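Local structure of techylectin-5A (Tachypleus tridentatus, 1JC9) at residues W109-K113 / E165-Y169; I130-N135 / F160-N164; D200-C206 / Y216-H220; T209-G213 / N223-L227. The protein recognises acetyl groups on cell surfaces as a calcium-containing lectin of innate immunity and agglutinates bacteria and human erythrocytes. All blocks are in the same frame, centred on the assembly; numbering follows the deposited sequence.

Contact 1: W109-K113 / E165-Y169; sequences WKNYK and EDYLY
In this fibrinogen C-terminal fold, the short helix 109-114 meets the loop joining strand 152-162 to strand 171-172. Residues 109-113 are helical (K113 N to W109 O, 2.8 Å). E165-D166 form a 3-10 turn, closed by L168 N to E165 O at 2.8 Å, and L168 and Y169 follow with positive phi (55° and 48°). The closest CA pair, K113 and E165, is 8.1 Å apart, so long side chains bridge the gap. E165 (chi1 t, chi2 t) reaches toward the helix: OE2 accepts from W109 NE1 (2.8 Å, 169°) at the indole edge, and OE1 faces K113. K113 is t, t, t, p; its ammonium also pairs with D128, which binds the Y169 hydroxyl too. W109 (chi1 t, chi2 -91°) lays its six-membered ring near Y169 (chi1 m), planes 28° apart, centroids 5.5 Å, barely overlapping; CZ2 is 3.5 Å from Y169 CE2. L168 CD2 lies 4.1 Å from W109 CH2. The salt bridge is short: K113 NZ to E165 OE1, 2.6 Å.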
loop_
_atom_site.group_PDB
_atom_site.type_symbol
_atom_site.label_atom_id
_atom_site.label_comp_id
_atom_site.label_asym_id
_atom_site.label_seq_id
_atom_site.Cartn_x
_atom_site.Cartn_y
_atom_site.Cartn_z
ATOM N N TRP A 109 7.633 13.728 1.911
ATOM C CA TRP A 109 7.254 13.164 3.204
ATOM C C TRP A 109 5.910 13.639 3.747
ATOM O O TRP A 109 5.095 12.829 4.200
ATOM C CB TRP A 109 8.356 13.465 4.224
ATOM C CG TRP A 109 8.176 12.806 5.561
ATOM C CD1 TRP A 109 7.540 13.322 6.656
ATOM C CD2 TRP A 109 8.666 11.517 5.952
ATOM N NE1 TRP A 109 7.611 12.437 7.705
ATOM C CE2 TRP A 109 8.295 11.321 7.300
ATOM C CE3 TRP A 109 9.386 10.510 5.293
ATOM C CZ2 TRP A 109 8.622 10.157 8.005
ATOM C CZ3 TRP A 109 9.710 9.355 5.993
ATOM C CH2 TRP A 109 9.328 9.189 7.336
ATOM N N LYS A 110 5.674 14.946 3.708
ATOM C CA LYS A 110 4.420 15.489 4.221
ATOM C C LYS A 110 3.187 14.878 3.556
ATOM O O LYS A 110 2.197 14.573 4.223
ATOM C CB LYS A 110 4.381 17.009 4.050
ATOM C CG LYS A 110 3.096 17.633 4.586
ATOM C CD LYS A 110 3.088 19.147 4.468
ATOM C CE LYS A 110 1.802 19.721 5.050
ATOM N NZ LYS A 110 1.775 21.206 4.987
ATOM N N ASN A 111 3.242 14.704 2.241
ATOM C CA ASN A 111 2.115 14.136 1.510
ATOM C C ASN A 111 1.882 12.674 1.873
ATOM O O ASN A 111 0.739 12.235 2.019
ATOM C CB ASN A 111 2.347 14.277 0.005
ATOM C CG ASN A 111 2.272 15.720 -0.457
ATOM O OD1 ASN A 111 1.210 16.344 -0.409
ATOM N ND2 ASN A 111 3.399 16.262 -0.896
ATOM N N TYR A 112 2.965 11.918 2.020
ATOM C CA TYR A 112 2.842 10.515 2.380
ATOM C C TYR A 112 2.394 10.360 3.825
ATOM O O TYR A 112 1.752 9.373 4.187
ATOM C CB TYR A 112 4.166 9.792 2.131
ATOM C CG TYR A 112 4.245 9.229 0.733
ATOM C CD1 TYR A 112 3.575 8.052 0.406
ATOM C CD2 TYR A 112 4.927 9.903 -0.278
ATOM C CE1 TYR A 112 3.575 7.556 -0.898
ATOM C CE2 TYR A 112 4.934 9.415 -1.595
ATOM C CZ TYR A 112 4.252 8.242 -1.893
ATOM O OH TYR A 112 4.230 7.756 -3.186
ATOM N N LYS A 113 2.728 11.347 4.646
ATOM C CA LYS A 113 2.348 11.341 6.053
ATOM C C LYS A 113 0.841 11.560 6.204
ATOM O O LYS A 113 0.170 10.846 6.957
ATOM C CB LYS A 113 3.113 12.447 6.796
ATOM C CG LYS A 113 2.545 12.817 8.166
ATOM C CD LYS A 113 3.283 14.019 8.737
ATOM C CE LYS A 113 2.620 14.550 10.007
ATOM N NZ LYS A 113 2.714 13.589 11.137
ATOM N N GLU A 165 5.601 7.978 13.221
ATOM C CA GLU A 165 6.542 8.863 12.549
ATOM C C GLU A 165 7.907 9.000 13.211
ATOM O O GLU A 165 8.918 9.093 12.513
ATOM C CB GLU A 165 5.923 10.255 12.349
ATOM C CG GLU A 165 6.830 11.188 11.542
ATOM C CD GLU A 165 6.158 12.489 11.148
ATOM O OE1 GLU A 165 5.147 12.859 11.779
ATOM O OE2 GLU A 165 6.654 13.148 10.209
ATOM N N ASP A 166 7.948 9.012 14.542
ATOM C CA ASP A 166 9.221 9.136 15.250
ATOM C C ASP A 166 10.147 7.996 14.869
ATOM O O ASP A 166 11.366 8.155 14.825
ATOM C CB ASP A 166 9.012 9.126 16.766
ATOM C CG ASP A 166 8.286 10.355 17.257
ATOM O OD1 ASP A 166 8.613 11.460 16.775
ATOM O OD2 ASP A 166 7.399 10.220 18.128
ATOM N N TYR A 167 9.557 6.840 14.596
ATOM C CA TYR A 167 10.329 5.671 14.214
ATOM C C TYR A 167 10.357 5.505 12.708
ATOM O O TYR A 167 10.614 4.416 12.198
ATOM C CB TYR A 167 9.746 4.431 14.885
ATOM C CG TYR A 167 9.985 4.442 16.371
ATOM C CD1 TYR A 167 11.224 4.078 16.896
ATOM C CD2 TYR A 167 9.002 4.901 17.252
ATOM C CE1 TYR A 167 11.485 4.174 18.263
ATOM C CE2 TYR A 167 9.255 5.004 18.621
ATOM C CZ TYR A 167 10.500 4.638 19.115
ATOM O OH TYR A 167 10.766 4.749 20.459
ATOM N N LEU A 168 10.076 6.599 12.006
ATOM C CA LEU A 168 10.087 6.627 10.547
ATOM C C LEU A 168 9.199 5.576 9.867
ATOM O O LEU A 168 9.566 5.020 8.832
ATOM C CB LEU A 168 11.533 6.493 10.053
ATOM C CG LEU A 168 12.534 7.468 10.686
ATOM C CD1 LEU A 168 13.929 7.173 10.168
ATOM C CD2 LEU A 168 12.141 8.905 10.366
ATOM N N TYR A 169 8.032 5.314 10.453
ATOM C CA TYR A 169 7.075 4.352 9.905
ATOM C C TYR A 169 7.716 3.016 9.517
ATOM O O TYR A 169 7.405 2.441 8.472
ATOM C CB TYR A 169 6.376 4.966 8.690
ATOM C CG TYR A 169 5.710 6.298 8.982
ATOM C CD1 TYR A 169 4.708 6.406 9.951
ATOM C CD2 TYR A 169 6.067 7.446 8.273
ATOM C CE1 TYR A 169 4.076 7.626 10.204
ATOM C CE2 TYR A 169 5.443 8.668 8.518
ATOM C CZ TYR A 169 4.448 8.751 9.481
ATOM O OH TYR A 169 3.817 9.955 9.708
#

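Contact 2: I130-N135 / F160-N164; sequences IFALTN and FWIEN
This is helix-on-strand packing at one side of the fibrinogen C-terminal fold: helix 127-136 lies against the end of strand 152-162, a member of its antiparallel sheet. The axes of helix 130-135 and strand 160-162 approach to 7.2 Å and cross at -136°. In register, T134 lies nearest W161 (CA to CA 4.9 Å) and F131 nearest I162 (5.6 Å). I162 (chi1 p, chi2 m) drives CD1 into the helix, 3.3 Å from I130 CG2, 3.4 Å from F131 CA and 3.0 Å from T134 OG1. T134 (chi1 p) turns OG1 back to I130 O (2.7 Å), while its CG2 meets F160 CE2 at 3.6 Å. F131 (chi1 t) reaches past the strand end, where N164 CB sits over its ring face in a CH-pi contact, 3.9 Å from the centroid. A water lies 2.7 Å from both T134 O and F160 O, bridging helix and strand. The amide of N135 (chi1 m) ties helix to strand: ND2 donates to F131 O (2.7 Å) and across to I162 O (3.1 Å, 167°).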
loop_
_atom_site.group_PDB
_atom_site.type_symbol
_atom_site.label_atom_id
_atom_site.label_comp_id
_atom_site.label_asym_id
_atom_site.label_seq_id
_atom_site.Cartn_x
_atom_site.Cartn_y
_atom_site.Cartn_z
ATOM N N ILE A 130 -2.369 4.838 8.484
ATOM C CA ILE A 130 -2.015 3.430 8.370
ATOM C C ILE A 130 -1.461 2.949 9.712
ATOM O O ILE A 130 -1.730 1.823 10.144
ATOM C CB ILE A 130 -0.988 3.212 7.236
ATOM C CG1 ILE A 130 -1.642 3.559 5.893
ATOM C CG2 ILE A 130 -0.487 1.771 7.244
ATOM C CD1 ILE A 130 -0.706 3.513 4.695
ATOM N N PHE A 131 -0.687 3.803 10.375
ATOM C CA PHE A 131 -0.149 3.466 11.692
ATOM C C PHE A 131 -1.323 3.247 12.655
ATOM O O PHE A 131 -1.372 2.252 13.379
ATOM C CB PHE A 131 0.726 4.610 12.226
ATOM C CG PHE A 131 0.912 4.583 13.720
ATOM C CD1 PHE A 131 1.798 3.686 14.313
ATOM C CD2 PHE A 131 0.167 5.431 14.536
ATOM C CE1 PHE A 131 1.941 3.631 15.696
ATOM C CE2 PHE A 131 0.298 5.388 15.921
ATOM C CZ PHE A 131 1.188 4.484 16.507
ATOM N N ALA A 132 -2.270 4.183 12.650
ATOM C CA ALA A 132 -3.436 4.112 13.530
ATOM C C ALA A 132 -4.253 2.840 13.323
ATOM O O ALA A 132 -4.656 2.192 14.289
ATOM C CB ALA A 132 -4.326 5.340 13.323
ATOM N N LEU A 133 -4.504 2.480 12.068
ATOM C CA LEU A 133 -5.279 1.280 11.784
ATOM C C LEU A 133 -4.530 -0.023 12.098
ATOM O O LEU A 133 -5.077 -0.897 12.774
ATOM C CB LEU A 133 -5.733 1.278 10.322
ATOM C CG LEU A 133 -6.716 2.380 9.894
ATOM C CD1 LEU A 133 -6.941 2.297 8.393
ATOM C CD2 LEU A 133 -8.037 2.230 10.632
ATOM N N THR A 134 -3.287 -0.149 11.629
ATOM C CA THR A 134 -2.519 -1.377 11.856
ATOM C C THR A 134 -2.132 -1.659 13.297
ATOM O O THR A 134 -1.749 -2.782 13.637
ATOM C CB THR A 134 -1.234 -1.419 10.991
ATOM O OG1 THR A 134 -0.409 -0.280 11.272
ATOM C CG2 THR A 134 -1.599 -1.422 9.514
ATOM N N ASN A 135 -2.230 -0.649 14.154
ATOM C CA ASN A 135 -1.886 -0.832 15.556
ATOM C C ASN A 135 -3.088 -1.066 16.474
ATOM O O ASN A 135 -2.902 -1.452 17.625
ATOM C CB ASN A 135 -1.069 0.365 16.060
ATOM C CG ASN A 135 0.376 0.338 15.572
ATOM O OD1 ASN A 135 1.295 0.046 16.336
ATOM N ND2 ASN A 135 0.578 0.632 14.292
ATOM N N PHE A 160 0.939 -7.476 9.677
ATOM C CA PHE A 160 1.383 -6.256 9.014
ATOM C C PHE A 160 1.118 -5.030 9.883
ATOM O O PHE A 160 0.003 -4.833 10.368
ATOM C CB PHE A 160 0.642 -6.086 7.684
ATOM C CG PHE A 160 0.774 -4.710 7.081
ATOM C CD1 PHE A 160 2.007 -4.241 6.645
ATOM C CD2 PHE A 160 -0.336 -3.876 6.972
ATOM C CE1 PHE A 160 2.139 -2.963 6.110
ATOM C CE2 PHE A 160 -0.218 -2.594 6.438
ATOM C CZ PHE A 160 1.028 -2.134 6.004
ATOM N N TRP A 161 2.148 -4.215 10.083
ATOM C CA TRP A 161 2.014 -2.977 10.840
ATOM C C TRP A 161 3.256 -2.122 10.678
ATOM O O TRP A 161 4.315 -2.618 10.299
ATOM C CB TRP A 161 1.747 -3.246 12.332
ATOM C CG TRP A 161 2.738 -4.152 13.039
ATOM C CD1 TRP A 161 2.871 -5.507 12.888
ATOM C CD2 TRP A 161 3.679 -3.770 14.050
ATOM N NE1 TRP A 161 3.829 -5.990 13.746
ATOM C CE2 TRP A 161 4.344 -4.946 14.470
ATOM C CE3 TRP A 161 4.025 -2.547 14.644
ATOM C CZ2 TRP A 161 5.337 -4.936 15.459
ATOM C CZ3 TRP A 161 5.015 -2.536 15.631
ATOM C CH2 TRP A 161 5.658 -3.727 16.025
ATOM N N ILE A 162 3.115 -0.823 10.915
ATOM C CA ILE A 162 4.253 0.081 10.831
ATOM C C ILE A 162 4.283 0.857 12.145
ATOM O O ILE A 162 3.271 0.934 12.846
ATOM C CB ILE A 162 4.153 1.067 9.620
ATOM C CG1 ILE A 162 2.958 2.010 9.772
ATOM C CG2 ILE A 162 4.049 0.278 8.303
ATOM C CD1 ILE A 162 1.625 1.310 9.727
ATOM N N GLU A 163 5.444 1.402 12.493
ATOM C CA GLU A 163 5.583 2.174 13.720
ATOM C C GLU A 163 5.213 3.616 13.394
ATOM O O GLU A 163 4.942 3.923 12.232
ATOM C CB GLU A 163 7.018 2.049 14.244
ATOM C CG GLU A 163 7.341 0.610 14.665
ATOM C CD GLU A 163 8.762 0.416 15.164
ATOM O OE1 GLU A 163 9.235 1.239 15.972
ATOM O OE2 GLU A 163 9.403 -0.577 14.756
ATOM N N ASN A 164 5.184 4.498 14.394
ATOM C CA ASN A 164 4.800 5.880 14.131
ATOM C C ASN A 164 5.894 6.704 13.463
ATOM O O ASN A 164 6.976 6.198 13.171
ATOM C CB ASN A 164 4.308 6.579 15.410
ATOM C CG ASN A 164 5.394 6.745 16.455
ATOM O OD1 ASN A 164 6.568 6.942 16.136
ATOM N ND2 ASN A 164 4.997 6.695 17.715
HETATM O O HOH W 1 -1.316 -5.289 12.650
#

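Contact 3: D200-C206 / Y216-H220. With CA (calcium ion), chain C; NAG (2-acetamido-2-deoxy-beta-D-glucopyranose), chain B.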
loop_
_atom_site.group_PDB
_atom_site.type_symbol
_atom_site.label_atom_id
_atom_site.label_comp_id
_atom_site.label_asym_id
_atom_site.label_seq_id
_atom_site.Cartn_x
_atom_site.Cartn_y
_atom_site.Cartn_z
ATOM N N ASP A 200 16.938 4.976 3.681
ATOM C CA ASP A 200 17.261 3.621 3.248
ATOM C C ASP A 200 18.666 3.184 3.681
ATOM O O ASP A 200 19.370 3.923 4.373
ATOM C CB ASP A 200 17.093 3.499 1.726
ATOM C CG ASP A 200 18.061 4.374 0.953
ATOM O OD1 ASP A 200 17.602 5.128 0.067
ATOM O OD2 ASP A 200 19.282 4.299 1.218
ATOM N N THR A 201 19.067 1.980 3.285
ATOM C CA THR A 201 20.380 1.461 3.657
ATOM C C THR A 201 21.311 1.353 2.457
ATOM O O THR A 201 22.139 0.446 2.378
ATOM C CB THR A 201 20.264 0.070 4.298
ATOM O OG1 THR A 201 19.747 -0.857 3.335
ATOM C CG2 THR A 201 19.340 0.119 5.500
ATOM N N HIS A 202 21.171 2.286 1.524
ATOM C CA HIS A 202 21.997 2.293 0.329
ATOM C C HIS A 202 22.784 3.600 0.267
ATOM O O HIS A 202 22.387 4.605 0.862
ATOM C CB HIS A 202 21.106 2.140 -0.907
ATOM C CG HIS A 202 21.856 1.858 -2.172
ATOM N ND1 HIS A 202 22.609 2.813 -2.822
ATOM C CD2 HIS A 202 21.964 0.728 -2.910
ATOM C CE1 HIS A 202 23.146 2.282 -3.907
ATOM N NE2 HIS A 202 22.770 1.018 -3.983
ATOM N N GLU A 203 23.907 3.575 -0.442
ATOM C CA GLU A 203 24.752 4.754 -0.587
ATOM C C GLU A 203 23.994 5.847 -1.329
ATOM O O GLU A 203 24.163 7.034 -1.056
ATOM C CB GLU A 203 26.026 4.404 -1.365
ATOM C CG GLU A 203 26.882 3.325 -0.723
ATOM C CD GLU A 203 26.154 1.998 -0.593
ATOM O OE1 GLU A 203 25.668 1.476 -1.622
ATOM O OE2 GLU A 203 26.068 1.477 0.540
ATOM N N THR A 204 23.157 5.437 -2.272
ATOM C CA THR A 204 22.379 6.384 -3.059
ATOM C C THR A 204 21.042 6.716 -2.403
ATOM O O THR A 204 20.736 6.244 -1.308
ATOM C CB THR A 204 22.096 5.831 -4.465
ATOM O OG1 THR A 204 21.277 4.657 -4.361
ATOM C CG2 THR A 204 23.395 5.470 -5.157
ATOM N N HIS A 205 20.259 7.530 -3.099
ATOM C CA HIS A 205 18.943 7.961 -2.647
ATOM C C HIS A 205 17.935 7.117 -3.432
ATOM O O HIS A 205 17.527 7.483 -4.535
ATOM C CB HIS A 205 18.754 9.447 -2.977
ATOM C CG HIS A 205 17.676 10.121 -2.185
ATOM N ND1 HIS A 205 16.485 9.506 -1.867
ATOM C CD2 HIS A 205 17.593 11.380 -1.689
ATOM C CE1 HIS A 205 15.714 10.355 -1.210
ATOM N NE2 HIS A 205 16.363 11.500 -1.089
ATOM N N CYS A 206 17.550 5.980 -2.864
ATOM C CA CYS A 206 16.610 5.076 -3.516
ATOM C C CYS A 206 15.331 5.749 -4.014
ATOM O O CYS A 206 14.897 5.506 -5.139
ATOM C CB CYS A 206 16.227 3.938 -2.567
ATOM S SG CYS A 206 17.522 2.716 -2.186
ATOM N N TYR A 216 12.139 1.498 1.224
ATOM C CA TYR A 216 13.300 1.116 0.432
ATOM C C TYR A 216 14.451 0.497 1.214
ATOM O O TYR A 216 14.751 0.904 2.340
ATOM C CB TYR A 216 13.818 2.327 -0.345
ATOM C CG TYR A 216 12.911 2.776 -1.468
ATOM C CD1 TYR A 216 12.659 1.941 -2.559
ATOM C CD2 TYR A 216 12.330 4.045 -1.461
ATOM C CE1 TYR A 216 11.857 2.358 -3.617
ATOM C CE2 TYR A 216 11.523 4.473 -2.516
ATOM C CZ TYR A 216 11.297 3.619 -3.591
ATOM O OH TYR A 216 10.520 4.029 -4.648
ATOM N N ASP A 217 15.091 -0.486 0.587
ATOM C CA ASP A 217 16.230 -1.197 1.161
ATOM C C ASP A 217 17.485 -0.834 0.367
ATOM O O ASP A 217 18.149 0.157 0.670
ATOM C CB ASP A 217 15.995 -2.709 1.088
ATOM C CG ASP A 217 17.124 -3.507 1.710
ATOM O OD1 ASP A 217 17.100 -4.753 1.592
ATOM O OD2 ASP A 217 18.030 -2.894 2.320
ATOM N N ARG A 218 17.786 -1.629 -0.661
ATOM C CA ARG A 218 18.959 -1.416 -1.513
ATOM C C ARG A 218 18.755 -1.892 -2.958
ATOM O O ARG A 218 19.602 -2.620 -3.472
ATOM C CB ARG A 218 20.157 -2.185 -0.958
ATOM C CG ARG A 218 20.775 -1.672 0.318
ATOM C CD ARG A 218 21.658 -2.774 0.902
ATOM N NE ARG A 218 22.762 -2.265 1.713
ATOM C CZ ARG A 218 23.831 -1.647 1.218
ATOM N NH1 ARG A 218 23.948 -1.455 -0.093
ATOM N NH2 ARG A 218 24.790 -1.225 2.031
ATOM N N CYS A 219 17.681 -1.490 -3.638
ATOM C CA CYS A 219 16.660 -0.598 -3.116
ATOM C C CYS A 219 15.294 -1.271 -2.954
ATOM O O CYS A 219 14.596 -1.030 -1.962
ATOM C CB CYS A 219 16.510 0.599 -4.046
ATOM S SG CYS A 219 17.854 1.827 -3.977
ATOM N N HIS A 220 14.906 -2.105 -3.922
ATOM C CA HIS A 220 13.599 -2.759 -3.839
ATOM C C HIS A 220 13.399 -3.967 -4.740
ATOM O O HIS A 220 14.189 -4.233 -5.649
ATOM C CB HIS A 220 12.494 -1.754 -4.180
ATOM C CG HIS A 220 12.363 -1.483 -5.647
ATOM N ND1 HIS A 220 11.876 -2.419 -6.536
ATOM C CD2 HIS A 220 12.687 -0.396 -6.387
ATOM C CE1 HIS A 220 11.903 -1.920 -7.759
ATOM N NE2 HIS A 220 12.392 -0.694 -7.696
HETATM CA CA CA C . 20.559 6.278 0.992
HETATM C C1 NAG B . 18.528 -5.491 -6.799
HETATM C C2 NAG B . 18.746 -3.918 -7.000
HETATM C C3 NAG B . 20.163 -3.699 -7.655
HETATM C C4 NAG B . 21.171 -4.222 -6.657
HETATM C C5 NAG B . 20.893 -5.751 -6.427
HETATM C C6 NAG B . 21.856 -6.355 -5.400
HETATM C C7 NAG B . 16.795 -2.531 -7.322
HETATM C C8 NAG B . 15.697 -1.947 -8.156
HETATM N N2 NAG B . 17.702 -3.400 -7.897
HETATM O O1 NAG B . 17.239 -5.821 -6.194
HETATM O O3 NAG B . 20.424 -2.311 -7.854
HETATM O O4 NAG B . 22.532 -4.043 -7.189
HETATM O O5 NAG B . 19.549 -6.014 -5.915
HETATM O O6 NAG B . 21.433 -7.753 -5.329
HETATM O O7 NAG B . 16.846 -2.199 -6.112
HETATM O O HOH W 2 20.950 5.849 3.218
HETATM O O HOH W 3 22.618 7.846 1.217
#
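Calcium organises residues 200-206, the metal loop of this fibrinogen-related lectin domain. The ion is bound by D200 OD2 (2.4 Å), H202 O (2.5 Å), T204 O (2.3 Å) and two waters, with D198 completing the site. D200 also shapes the loop: OD2 accepts from H202 N at 2.8 Å, an Asx turn, and OD1 accepts from C206 N at 3.1 Å. H202 ND1 in turn takes the amide proton of T204 N at 2.7 Å. On the other segment, the peptide between R218 and C219 is cis, and its nitrogen, C219 N (2.7 Å), converges with the next amide, H220 N (2.9 Å), on O7 of the N-acetylglucosamine. Two backbone donors gripping one acetyl oxygen fit the lectin's preference for acetyl groups; R186, Y236 and Y248 also hydrogen-bond the sugar. The loops are joined covalently by the C206-C219 disulfide (SG-SG 2.0 Å, chi3 -82°), which couples metal loop and pocket. Polar links between them are weaker: T201 N and OG1 each lie 3.3 Å from D217 O in weak bonds, and R218 NH2 forms a long salt bridge with E203 OE2 (3.3 Å). Packing finishes the interface. The C219 sulfur sits obliquely near the H202 ring, 4.7 Å from its centroid, R218 CB borders that ring's edge, and C206 CB touches Y216 CB at 3.7 Å.

Contact 4: T209-G213 / N223-L227. With NAG (2-acetamido-2-deoxy-beta-D-glucopyranose), chain B.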
loop_
_atom_site.group_PDB
_atom_site.type_symbol
_atom_site.label_atom_id
_atom_site.label_comp_id
_atom_site.label_asym_id
_atom_site.label_seq_id
_atom_site.Cartn_x
_atom_site.Cartn_y
_atom_site.Cartn_z
ATOM N N THR A 209 15.818 7.775 -7.152
ATOM C CA THR A 209 16.121 6.930 -8.298
ATOM C C THR A 209 14.891 6.161 -8.765
ATOM O O THR A 209 14.609 6.106 -9.960
ATOM C CB THR A 209 17.229 5.902 -7.967
ATOM O OG1 THR A 209 18.398 6.588 -7.503
ATOM C CG2 THR A 209 17.588 5.083 -9.209
ATOM N N TYR A 210 14.157 5.585 -7.816
ATOM C CA TYR A 210 12.981 4.789 -8.141
ATOM C C TYR A 210 11.622 5.478 -8.027
ATOM O O TYR A 210 10.570 4.847 -8.158
ATOM C CB TYR A 210 13.060 3.480 -7.362
ATOM C CG TYR A 210 14.329 2.752 -7.749
ATOM C CD1 TYR A 210 14.507 2.279 -9.052
ATOM C CD2 TYR A 210 15.393 2.627 -6.857
ATOM C CE1 TYR A 210 15.711 1.711 -9.460
ATOM C CE2 TYR A 210 16.604 2.057 -7.258
ATOM C CZ TYR A 210 16.753 1.606 -8.563
ATOM O OH TYR A 210 17.948 1.061 -8.979
ATOM N N LYS A 211 11.669 6.783 -7.777
ATOM C CA LYS A 211 10.492 7.650 -7.770
ATOM C C LYS A 211 9.297 7.510 -6.830
ATOM O O LYS A 211 8.255 8.112 -7.090
ATOM C CB LYS A 211 9.955 7.699 -9.204
ATOM C CG LYS A 211 11.018 8.023 -10.243
ATOM C CD LYS A 211 11.626 9.394 -9.990
ATOM C CE LYS A 211 12.609 9.795 -11.083
ATOM N NZ LYS A 211 13.846 8.969 -11.054
ATOM N N GLY A 212 9.404 6.751 -5.751
ATOM C CA GLY A 212 8.245 6.647 -4.884
ATOM C C GLY A 212 8.519 6.848 -3.409
ATOM O O GLY A 212 9.631 7.189 -3.012
ATOM N N GLY A 213 7.475 6.669 -2.607
ATOM C CA GLY A 213 7.587 6.751 -1.166
ATOM C C GLY A 213 7.418 5.288 -0.801
ATOM O O GLY A 213 6.354 4.713 -1.038
ATOM N N ASN A 223 7.786 -1.918 -5.973
ATOM C CA ASN A 223 7.806 -0.455 -5.999
ATOM C C ASN A 223 6.441 0.073 -6.438
ATOM O O ASN A 223 6.342 0.864 -7.373
ATOM C CB ASN A 223 8.907 -0.016 -6.985
ATOM C CG ASN A 223 9.225 1.466 -6.912
ATOM O OD1 ASN A 223 9.428 2.020 -5.833
ATOM N ND2 ASN A 223 9.299 2.110 -8.070
ATOM N N LEU A 224 5.395 -0.354 -5.739
ATOM C CA LEU A 224 4.023 0.020 -6.074
ATOM C C LEU A 224 3.674 1.503 -6.111
ATOM O O LEU A 224 2.680 1.889 -6.731
ATOM C CB LEU A 224 3.057 -0.739 -5.162
ATOM C CG LEU A 224 2.655 -2.136 -5.667
ATOM C CD1 LEU A 224 3.811 -2.831 -6.371
ATOM C CD2 LEU A 224 2.152 -2.963 -4.503
ATOM N N ASN A 225 4.476 2.339 -5.457
ATOM C CA ASN A 225 4.219 3.775 -5.489
ATOM C C ASN A 225 5.117 4.452 -6.525
ATOM O O ASN A 225 5.329 5.664 -6.471
ATOM C CB ASN A 225 4.451 4.414 -4.118
ATOM C CG ASN A 225 3.363 4.063 -3.120
ATOM O OD1 ASN A 225 2.238 3.733 -3.501
ATOM N ND2 ASN A 225 3.687 4.150 -1.835
ATOM N N GLY A 226 5.632 3.667 -7.472
ATOM C CA GLY A 226 6.500 4.216 -8.500
ATOM C C GLY A 226 5.744 4.896 -9.631
ATOM O O GLY A 226 4.534 5.100 -9.547
ATOM N N LEU A 227 6.464 5.247 -10.694
ATOM C CA LEU A 227 5.862 5.910 -11.848
ATOM C C LEU A 227 4.863 5.004 -12.546
ATOM O O LEU A 227 5.055 3.793 -12.616
ATOM C CB LEU A 227 6.945 6.330 -12.856
ATOM C CG LEU A 227 8.069 7.249 -12.366
ATOM C CD1 LEU A 227 8.978 7.601 -13.531
ATOM C CD2 LEU A 227 7.489 8.516 -11.757
HETATM C C1 NAG B . 18.528 -5.491 -6.799
HETATM C C2 NAG B . 18.746 -3.918 -7.000
HETATM C C3 NAG B . 20.163 -3.699 -7.655
HETATM C C4 NAG B . 21.171 -4.222 -6.657
HETATM C C5 NAG B . 20.893 -5.751 -6.427
HETATM C C6 NAG B . 21.856 -6.355 -5.400
HETATM C C7 NAG B . 16.795 -2.531 -7.322
HETATM C C8 NAG B . 15.697 -1.947 -8.156
HETATM N N2 NAG B . 17.702 -3.400 -7.897
HETATM O O1 NAG B . 17.239 -5.821 -6.194
HETATM O O3 NAG B . 20.424 -2.311 -7.854
HETATM O O4 NAG B . 22.532 -4.043 -7.189
HETATM O O5 NAG B . 19.549 -6.014 -5.915
HETATM O O6 NAG B . 21.433 -7.753 -5.329
HETATM O O7 NAG B . 16.846 -2.199 -6.112
HETATM O O HOH W 4 5.987 7.818 -8.308
#
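T209 lies in helix 206-210 and makes no contact with 223-227, but its carbonyl O receives K211 NZ at 3.2 Å; the same ammonium also bonds to Q208. Y210 faces two ways. Its ring carries the acetyl methyl of the N-acetylglucosamine over one face, with CZ 3.7 Å from NAG C8, and H220 packs edge-to-face with it. Its backbone O, meanwhile, accepts from N223 ND2 (3.0 Å, 163°). K211 leaves the helix with positive phi (62°), turning the chain toward the other loop; its CB rests 3.6 Å from L227 CD2, although the amine end leads away. Here a water within 2.6 Å of K211 O and 2.9 Å of N225 O bridges the two carbonyls. The partner, in this fibrinogen C-terminal domain, is a type I beta turn from N223 to G226, closed by G226 N to N223 O at 2.9 Å and leading on toward strand 231-232. G212 comes next, and its CA approaches G226 CA to 4.7 Å, the closest CA pair. A side chain could not fit: an ideal CB on G212 would stand 2.7 Å from N225 O. The backbone of G213 then offers its O to N225 ND2 (2.8 Å, 173°). N225 OD1 is held in turn by Q93, and N223 OD1 by the hydroxyl of Y216.

Overall arrangement
All four contacts belong to one fibrinogen C-terminal domain. Contact 2 comes inside the span of contact 1 along the chain; their centres are 12 Å apart, and they join directly where Y169 N meets N164 O (3.0 Å, probable hydrogen bond). Contacts 3 and 4 follow, their segments alternating along the chain, again 12 Å between centres. They touch through Y216 OH and N223 OD1 (2.6 Å) and C219 SG and Y210 CE2 (3.5 Å), and both border the sugar, so both contribute walls to the acetyl-binding pocket. Contact 1 reaches contact 4 through the Y112 hydroxyl, 3.5 Å from N225 CB. Contact 2, on the sheet strand 152-162, lies about 22 Å, centre to centre, from contact 3.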